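Local coordinates for protein Nrps/pks (Streptomyces albus, PDB 4OPE) that probably catalyses decarboxylative Claisen condensation, extending the polyketide chain, as a ketosynthase domain of the AT-less type I synthase that makes oxazolomycin, at residues 73-77 with 96-100; 186-191 with 247-251. The contacts are given in a common frame with arbitrary orientation. Numbering follows the deposited sequence.

Contact 1. Residues 73-77 with 96-100; sequences VASFD and RIFLQ
Residues 73-77 leave a turn (Val73 and Ala74 near helical angles) and extend at Ser75 and Phe76, a short strand paired antiparallel with strand 573-574. They lie against the first half of helix 93-108; the closest CA atoms are those of Phe76 and Arg96, 6.6 Å apart. Arg96 CB lies over one face of the Phe76 ring, a CH-pi contact 3.8 Å from the centroid and 18° off the normal; chi1 m and chi2 t then carry the chain on toward the turn. Phe76 has chi1 t, and its CE1 is 3.5 Å from Arg96 O. Arg96 NH1 ends 3.1 Å from Ala74 O, while Arg96 NH2 binds Ile91 O. Ile97, mt, brings CD1 to 4.0 Å from Val73 CG1. Leu99 CD1 touches Phe76 CZ at 4.0 Å. Gln100, chi1 m and chi2 t, sets NE2 3.6 Å from both Phe76 CD1 and Asp77 N; the Asp77 carboxylate bonds to Ala571 N and Phe80 N. This buried join sets strand 75-76 against a core helix of the ketosynthase: apolar packing is direct, whereas one water donates to Val73 O (3.0 Å) and Ser75 O (2.6 Å) and accepts only weakly from Arg96 NH1 (3.1 Å).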
ATOM      1  N   VAL A  73       0.546  24.186  -4.948  1.00 51.55           N
ATOM      2  CA  VAL A  73       1.159  22.859  -4.857  1.00 47.04           C
ATOM      3  C   VAL A  73       2.610  22.802  -5.304  1.00 45.63           C
ATOM      4  O   VAL A  73       3.282  21.822  -5.058  1.00 46.08           O
ATOM      5  CB  VAL A  73       0.394  21.791  -5.669  1.00 47.06           C
ATOM      6  CG1 VAL A  73      -0.905  21.425  -5.005  1.00 44.48           C
ATOM      7  CG2 VAL A  73       0.133  22.276  -7.078  1.00 51.20           C
ATOM      8  N   ALA A  74       3.104  23.833  -5.967  1.00 47.64           N
ATOM      9  CA  ALA A  74       4.518  23.861  -6.393  1.00 47.32           C
ATOM     10  C   ALA A  74       5.476  24.165  -5.258  1.00 44.85           C
ATOM     11  O   ALA A  74       6.616  23.770  -5.305  1.00 45.68           O
ATOM     12  CB  ALA A  74       4.712  24.879  -7.483  1.00 47.73           C
ATOM     13  N   SER A  75       4.997  24.841  -4.233  1.00 44.22           N
ATOM     14  CA  SER A  75       5.859  25.322  -3.164  1.00 45.98           C
ATOM     15  C   SER A  75       6.361  24.275  -2.211  1.00 41.10           C
ATOM     16  O   SER A  75       5.635  23.420  -1.754  1.00 37.93           O
ATOM     17  CB  SER A  75       5.160  26.415  -2.370  1.00 48.02           C
ATOM     18  OG  SER A  75       5.083  27.543  -3.214  1.00 51.70           O
ATOM     19  N   PHE A  76       7.643  24.395  -1.933  1.00 41.78           N
ATOM     20  CA  PHE A  76       8.353  23.499  -1.080  1.00 41.66           C
ATOM     21  C   PHE A  76       9.526  24.260  -0.440  1.00 43.35           C
ATOM     22  O   PHE A  76       9.956  25.308  -0.971  1.00 41.74           O
ATOM     23  CB  PHE A  76       8.872  22.318  -1.900  1.00 40.19           C
ATOM     24  CG  PHE A  76       9.373  21.181  -1.071  1.00 38.47           C
ATOM     25  CD1 PHE A  76       8.681  20.756   0.049  1.00 38.01           C
ATOM     26  CD2 PHE A  76      10.545  20.574  -1.388  1.00 39.29           C
ATOM     27  CE1 PHE A  76       9.153  19.717   0.827  1.00 39.25           C
ATOM     28  CE2 PHE A  76      11.029  19.510  -0.638  1.00 42.03           C
ATOM     29  CZ  PHE A  76      10.315  19.059   0.467  1.00 40.91           C
ATOM     30  N   ASP A  77       9.995  23.729   0.696  1.00 41.85           N
ATOM     31  CA  ASP A  77      11.153  24.210   1.440  1.00 43.50           C
ATOM     32  C   ASP A  77      12.211  23.085   1.409  1.00 42.53           C
ATOM     33  O   ASP A  77      12.396  22.334   2.391  1.00 38.02           O
ATOM     34  CB  ASP A  77      10.711  24.555   2.865  1.00 44.83           C
ATOM     35  CG  ASP A  77      11.770  25.267   3.678  1.00 47.99           C
ATOM     36  OD1 ASP A  77      12.919  25.309   3.210  1.00 50.91           O
ATOM     37  OD2 ASP A  77      11.435  25.791   4.796  1.00 45.80           O
ATOM     38  N   ARG A  96       6.322  15.926  -1.500  1.00 38.84           N
ATOM     39  CA  ARG A  96       6.781  17.106  -0.823  1.00 39.69           C
ATOM     40  C   ARG A  96       5.787  17.628   0.193  1.00 38.50           C
ATOM     41  O   ARG A  96       6.136  18.016   1.302  1.00 35.98           O
ATOM     42  CB  ARG A  96       7.024  18.179  -1.852  1.00 42.06           C
ATOM     43  CG  ARG A  96       7.951  17.740  -2.995  1.00 43.55           C
ATOM     44  CD  ARG A  96       8.225  18.912  -3.901  1.00 42.02           C
ATOM     45  NE  ARG A  96       7.926  18.627  -5.288  1.00 39.20           N
ATOM     46  CZ  ARG A  96       7.368  19.487  -6.117  1.00 37.79           C
ATOM     47  NH1 ARG A  96       6.947  20.685  -5.715  1.00 39.39           N
ATOM     48  NH2 ARG A  96       7.207  19.130  -7.361  1.00 38.79           N
ATOM     49  N   ILE A  97       4.532  17.656  -0.210  1.00 38.82           N
ATOM     50  CA  ILE A  97       3.487  18.190   0.630  1.00 36.73           C
ATOM     51  C   ILE A  97       3.260  17.308   1.834  1.00 34.99           C
ATOM     52  O   ILE A  97       3.041  17.795   2.949  1.00 35.89           O
ATOM     53  CB  ILE A  97       2.218  18.361  -0.188  1.00 37.91           C
ATOM     54  CG1 ILE A  97       2.444  19.551  -1.121  1.00 39.59           C
ATOM     55  CG2 ILE A  97       1.017  18.568   0.725  1.00 38.41           C
ATOM     56  CD1 ILE A  97       1.271  19.861  -2.014  1.00 41.84           C
ATOM     57  N   PHE A  98       3.309  16.010   1.624  1.00 31.74           N
ATOM     58  CA  PHE A  98       3.144  15.118   2.732  1.00 31.67           C
ATOM     59  C   PHE A  98       4.251  15.278   3.804  1.00 31.61           C
ATOM     60  O   PHE A  98       4.011  15.090   4.992  1.00 29.25           O
ATOM     61  CB  PHE A  98       3.067  13.688   2.236  1.00 31.99           C
ATOM     62  CG  PHE A  98       2.565  12.739   3.247  1.00 31.96           C
ATOM     63  CD1 PHE A  98       1.298  12.875   3.771  1.00 32.80           C
ATOM     64  CD2 PHE A  98       3.337  11.730   3.686  1.00 33.80           C
ATOM     65  CE1 PHE A  98       0.814  12.001   4.736  1.00 32.87           C
ATOM     66  CE2 PHE A  98       2.856  10.844   4.654  1.00 34.88           C
ATOM     67  CZ  PHE A  98       1.594  10.990   5.179  1.00 32.71           C
ATOM     68  N   LEU A  99       5.445  15.652   3.386  1.00 30.96           N
ATOM     69  CA  LEU A  99       6.491  15.911   4.341  1.00 31.83           C
ATOM     70  C   LEU A  99       6.133  17.086   5.236  1.00 32.12           C
ATOM     71  O   LEU A  99       6.250  17.019   6.473  1.00 32.16           O
ATOM     72  CB  LEU A  99       7.781  16.226   3.636  1.00 33.70           C
ATOM     73  CG  LEU A  99       8.696  15.075   3.331  1.00 36.18           C
ATOM     74  CD1 LEU A  99       9.729  15.617   2.374  1.00 38.37           C
ATOM     75  CD2 LEU A  99       9.366  14.530   4.582  1.00 36.83           C
ATOM     76  N   GLN A 100       5.661  18.163   4.630  1.00 31.95           N
ATOM     77  CA  GLN A 100       5.228  19.294   5.437  1.00 32.60           C
ATOM     78  C   GLN A 100       4.033  18.924   6.326  1.00 31.61           C
ATOM     79  O   GLN A 100       3.988  19.323   7.488  1.00 31.87           O
ATOM     80  CB  GLN A 100       4.971  20.513   4.571  1.00 33.85           C
ATOM     81  CG  GLN A 100       6.228  20.913   3.761  1.00 37.08           C
ATOM     82  CD  GLN A 100       5.983  22.107   2.822  1.00 39.49           C
ATOM     83  OE1 GLN A 100       4.886  22.317   2.398  1.00 39.28           O
ATOM     84  NE2 GLN A 100       7.020  22.842   2.471  1.00 42.46           N
TER
HETATM   85  O   HOH W   1       5.385  21.226  -3.061  1.00 40.49           O

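Contact 2. Residues 186-191 with 247-251; sequences ACRAIR and LLKRR
Helix 178-192 packs through its last turns on the end of strand 242-250, the short axes 9.1 Å apart and running the same way at -30°. The CA atoms of Cys187 and Leu248 come within 7.5 Å, those of Ile190 and Lys249 within 7.6 Å. Helical bonds Ile190 N to Ala186 O and Arg191 N to Cys187 O, both 3.1 Å, keep Ala186 and Ile190 one turn apart, both with CB toward the strand. Leu248, an mt rotamer, fits its CD1 3.5 Å from Ala186 CB and 4.4 Å from Cys187 SG, while Ile190, also mt, places CD1 3.8 Å from Leu248 CB. This is helix-on-sheet packing in the thiolase fold: Leu248 also meets Ile11 of the neighbouring strand 9-17, and Ala186 and Ile190 rest on Ala198 of strand 197-204. Lys249 points its CB away from the helix, as expected of alternation along a strand. Arg250, at the N-cap position of helix 251-256, starts sideways with chi1 m, then chi2 and chi3 both t, and stretches back to helix 178-192. One face of its guanidinium lies against Ile190 CG2, and its NH2 gives a weak 3.5 Å hydrogen bond to Arg191 O; Ile190 O, 3.2 Å from the same Arg250 NH2, is at a poor angle.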
ATOM      1  N   ALA A 186      -2.448   1.007  10.211  1.00 34.64           N
ATOM      2  CA  ALA A 186      -1.720   1.624  11.302  1.00 35.86           C
ATOM      3  C   ALA A 186      -2.213   1.153  12.675  1.00 38.65           C
ATOM      4  O   ALA A 186      -1.406   0.939  13.599  1.00 39.60           O
ATOM      5  CB  ALA A 186      -1.822   3.134  11.223  1.00 35.21           C
ATOM      6  N   CYS A 187      -3.527   1.013  12.820  1.00 39.86           N
ATOM      7  CA  CYS A 187      -4.097   0.568  14.069  1.00 40.72           C
ATOM      8  C   CYS A 187      -3.705  -0.854  14.341  1.00 43.09           C
ATOM      9  O   CYS A 187      -3.365  -1.180  15.483  1.00 46.78           O
ATOM     10  CB  CYS A 187      -5.593   0.689  14.058  1.00 42.52           C
ATOM     11  SG  CYS A 187      -6.137   2.412  14.134  1.00 45.92           S
ATOM     12  N   ARG A 188      -3.677  -1.704  13.326  1.00 41.99           N
ATOM     13  CA  ARG A 188      -3.348  -3.089  13.606  1.00 47.00           C
ATOM     14  C   ARG A 188      -1.862  -3.262  13.807  1.00 47.31           C
ATOM     15  O   ARG A 188      -1.448  -4.138  14.527  1.00 47.21           O
ATOM     16  CB  ARG A 188      -3.874  -4.031  12.537  1.00 53.36           C
ATOM     17  CG  ARG A 188      -5.411  -4.064  12.470  1.00 61.85           C
ATOM     18  CD  ARG A 188      -6.060  -5.020  13.482  1.00 69.84           C
ATOM     19  NE  ARG A 188      -7.004  -5.947  12.837  1.00 76.49           N
ATOM     20  CZ  ARG A 188      -8.321  -5.756  12.708  1.00 79.69           C
ATOM     21  NH1 ARG A 188      -8.932  -4.647  13.142  1.00 86.62           N
ATOM     22  NH2 ARG A 188      -9.044  -6.685  12.109  1.00 81.19           N
ATOM     23  N   ALA A 189      -1.046  -2.400  13.206  1.00 46.23           N
ATOM     24  CA  ALA A 189       0.401  -2.461  13.433  1.00 42.56           C
ATOM     25  C   ALA A 189       0.671  -2.175  14.870  1.00 41.14           C
ATOM     26  O   ALA A 189       1.497  -2.820  15.485  1.00 44.54           O
ATOM     27  CB  ALA A 189       1.124  -1.434  12.582  1.00 42.35           C
ATOM     28  N   ILE A 190      -0.027  -1.197  15.420  1.00 38.40           N
ATOM     29  CA  ILE A 190       0.181  -0.862  16.817  1.00 38.05           C
ATOM     30  C   ILE A 190      -0.271  -2.024  17.727  1.00 39.27           C
ATOM     31  O   ILE A 190       0.489  -2.446  18.526  1.00 37.89           O
ATOM     32  CB  ILE A 190      -0.477   0.473  17.190  1.00 37.03           C
ATOM     33  CG1 ILE A 190       0.225   1.624  16.445  1.00 36.81           C
ATOM     34  CG2 ILE A 190      -0.409   0.679  18.691  1.00 37.99           C
ATOM     35  CD1 ILE A 190      -0.494   2.955  16.506  1.00 35.84           C
ATOM     36  N   ARG A 191      -1.488  -2.541  17.569  1.00 43.11           N
ATOM     37  CA  ARG A 191      -1.958  -3.705  18.334  1.00 45.60           C
ATOM     38  C   ARG A 191      -1.033  -4.896  18.207  1.00 47.30           C
ATOM     39  O   ARG A 191      -0.732  -5.534  19.187  1.00 55.42           O
ATOM     40  CB  ARG A 191      -3.377  -4.129  17.930  1.00 47.87           C
ATOM     41  CG  ARG A 191      -4.453  -3.154  18.370  1.00 52.45           C
ATOM     42  CD  ARG A 191      -5.868  -3.678  18.176  1.00 59.57           C
ATOM     43  NE  ARG A 191      -6.393  -3.374  16.832  1.00 70.12           N
ATOM     44  CZ  ARG A 191      -7.176  -2.322  16.498  1.00 84.06           C
ATOM     45  NH1 ARG A 191      -7.594  -2.182  15.231  1.00 91.11           N
ATOM     46  NH2 ARG A 191      -7.565  -1.394  17.390  1.00 79.45           N
ATOM     47  N   LEU A 247      -2.078  11.161  14.008  1.00 31.39           N
ATOM     48  CA  LEU A 247      -1.010  10.479  14.779  1.00 30.32           C
ATOM     49  C   LEU A 247      -1.662   9.600  15.801  1.00 30.62           C
ATOM     50  O   LEU A 247      -2.530  10.053  16.545  1.00 29.85           O
ATOM     51  CB  LEU A 247      -0.064  11.487  15.454  1.00 29.61           C
ATOM     52  CG  LEU A 247       1.179  10.843  16.119  1.00 29.86           C
ATOM     53  CD1 LEU A 247       2.117  10.271  15.103  1.00 30.15           C
ATOM     54  CD2 LEU A 247       1.947  11.852  16.914  1.00 30.46           C
ATOM     55  N   LEU A 248      -1.235   8.346  15.821  1.00 32.22           N
ATOM     56  CA  LEU A 248      -1.894   7.297  16.591  1.00 35.17           C
ATOM     57  C   LEU A 248      -1.016   6.724  17.709  1.00 37.09           C
ATOM     58  O   LEU A 248       0.214   6.706  17.608  1.00 39.32           O
ATOM     59  CB  LEU A 248      -2.305   6.185  15.645  1.00 36.27           C
ATOM     60  CG  LEU A 248      -3.194   6.619  14.474  1.00 36.51           C
ATOM     61  CD1 LEU A 248      -3.140   5.598  13.348  1.00 36.60           C
ATOM     62  CD2 LEU A 248      -4.625   6.797  14.945  1.00 37.95           C
ATOM     63  N   LYS A 249      -1.669   6.256  18.762  1.00 37.81           N
ATOM     64  CA  LYS A 249      -1.017   5.898  20.034  1.00 40.41           C
ATOM     65  C   LYS A 249      -1.952   4.973  20.811  1.00 41.08           C
ATOM     66  O   LYS A 249      -3.164   5.093  20.672  1.00 39.07           O
ATOM     67  CB  LYS A 249      -0.864   7.158  20.879  1.00 44.02           C
ATOM     68  CG  LYS A 249       0.486   7.444  21.496  1.00 46.66           C
ATOM     69  CD  LYS A 249       0.701   8.940  21.560  1.00 49.06           C
ATOM     70  CE  LYS A 249       2.128   9.324  21.952  1.00 54.47           C
ATOM     71  NZ  LYS A 249       2.533  10.611  21.287  1.00 54.92           N
ATOM     72  N   ARG A 250      -1.413   4.091  21.644  1.00 43.23           N
ATOM     73  CA  ARG A 250      -2.219   3.417  22.664  1.00 45.21           C
ATOM     74  C   ARG A 250      -2.730   4.406  23.687  1.00 48.02           C
ATOM     75  O   ARG A 250      -1.982   5.313  24.082  1.00 49.02           O
ATOM     76  CB  ARG A 250      -1.409   2.370  23.392  1.00 46.05           C
ATOM     77  CG  ARG A 250      -1.210   1.127  22.578  1.00 49.64           C
ATOM     78  CD  ARG A 250      -0.525   0.089  23.408  1.00 54.89           C
ATOM     79  NE  ARG A 250      -0.029  -1.045  22.639  1.00 58.46           N
ATOM     80  CZ  ARG A 250      -0.780  -2.070  22.241  1.00 61.59           C
ATOM     81  NH1 ARG A 250      -2.099  -2.099  22.488  1.00 58.56           N
ATOM     82  NH2 ARG A 250      -0.202  -3.069  21.576  1.00 63.77           N
ATOM     83  N   ARG A 251      -3.987   4.246  24.128  1.00 51.35           N
ATOM     84  CA  ARG A 251      -4.538   5.162  25.140  1.00 56.81           C
ATOM     85  C   ARG A 251      -3.604   5.323  26.342  1.00 56.21           C
ATOM     86  O   ARG A 251      -3.332   6.447  26.772  1.00 54.26           O
ATOM     87  CB  ARG A 251      -5.903   4.727  25.664  1.00 62.31           C
ATOM     88  CG  ARG A 251      -6.663   5.918  26.255  1.00 67.92           C
ATOM     89  CD  ARG A 251      -7.611   5.599  27.402  1.00 77.98           C
ATOM     90  NE  ARG A 251      -9.002   5.323  27.005  1.00 87.11           N
ATOM     91  CZ  ARG A 251      -9.915   6.236  26.627  1.00 89.69           C
ATOM     92  NH1 ARG A 251     -11.143   5.808  26.326  1.00 83.03           N
ATOM     93  NH2 ARG A 251      -9.629   7.555  26.519  1.00 86.74           N
TER

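Overall arrangement
Both segments of contact 1 precede those of contact 2 in the sequence, and all four belong to the N-terminal beta-ketoacyl synthase part of the ketosynthase. The centres of the two contacts lie 26 Å apart and their nearest atoms about 10 Å, so the two do not touch. Strand 242-250 connects them: it supplies residues 247-250 to contact 2, while its Ser243, farther back, touches Ile97 and Phe98 of helix 93-108. Contact 1 joins a small two-stranded pairing with the C-terminal tail to a core helix, whereas contact 2 lies on the large mixed sheet. Beyond contact 2 lies the dimer: Arg188 forms a salt bridge with Asp194 of the second subunit.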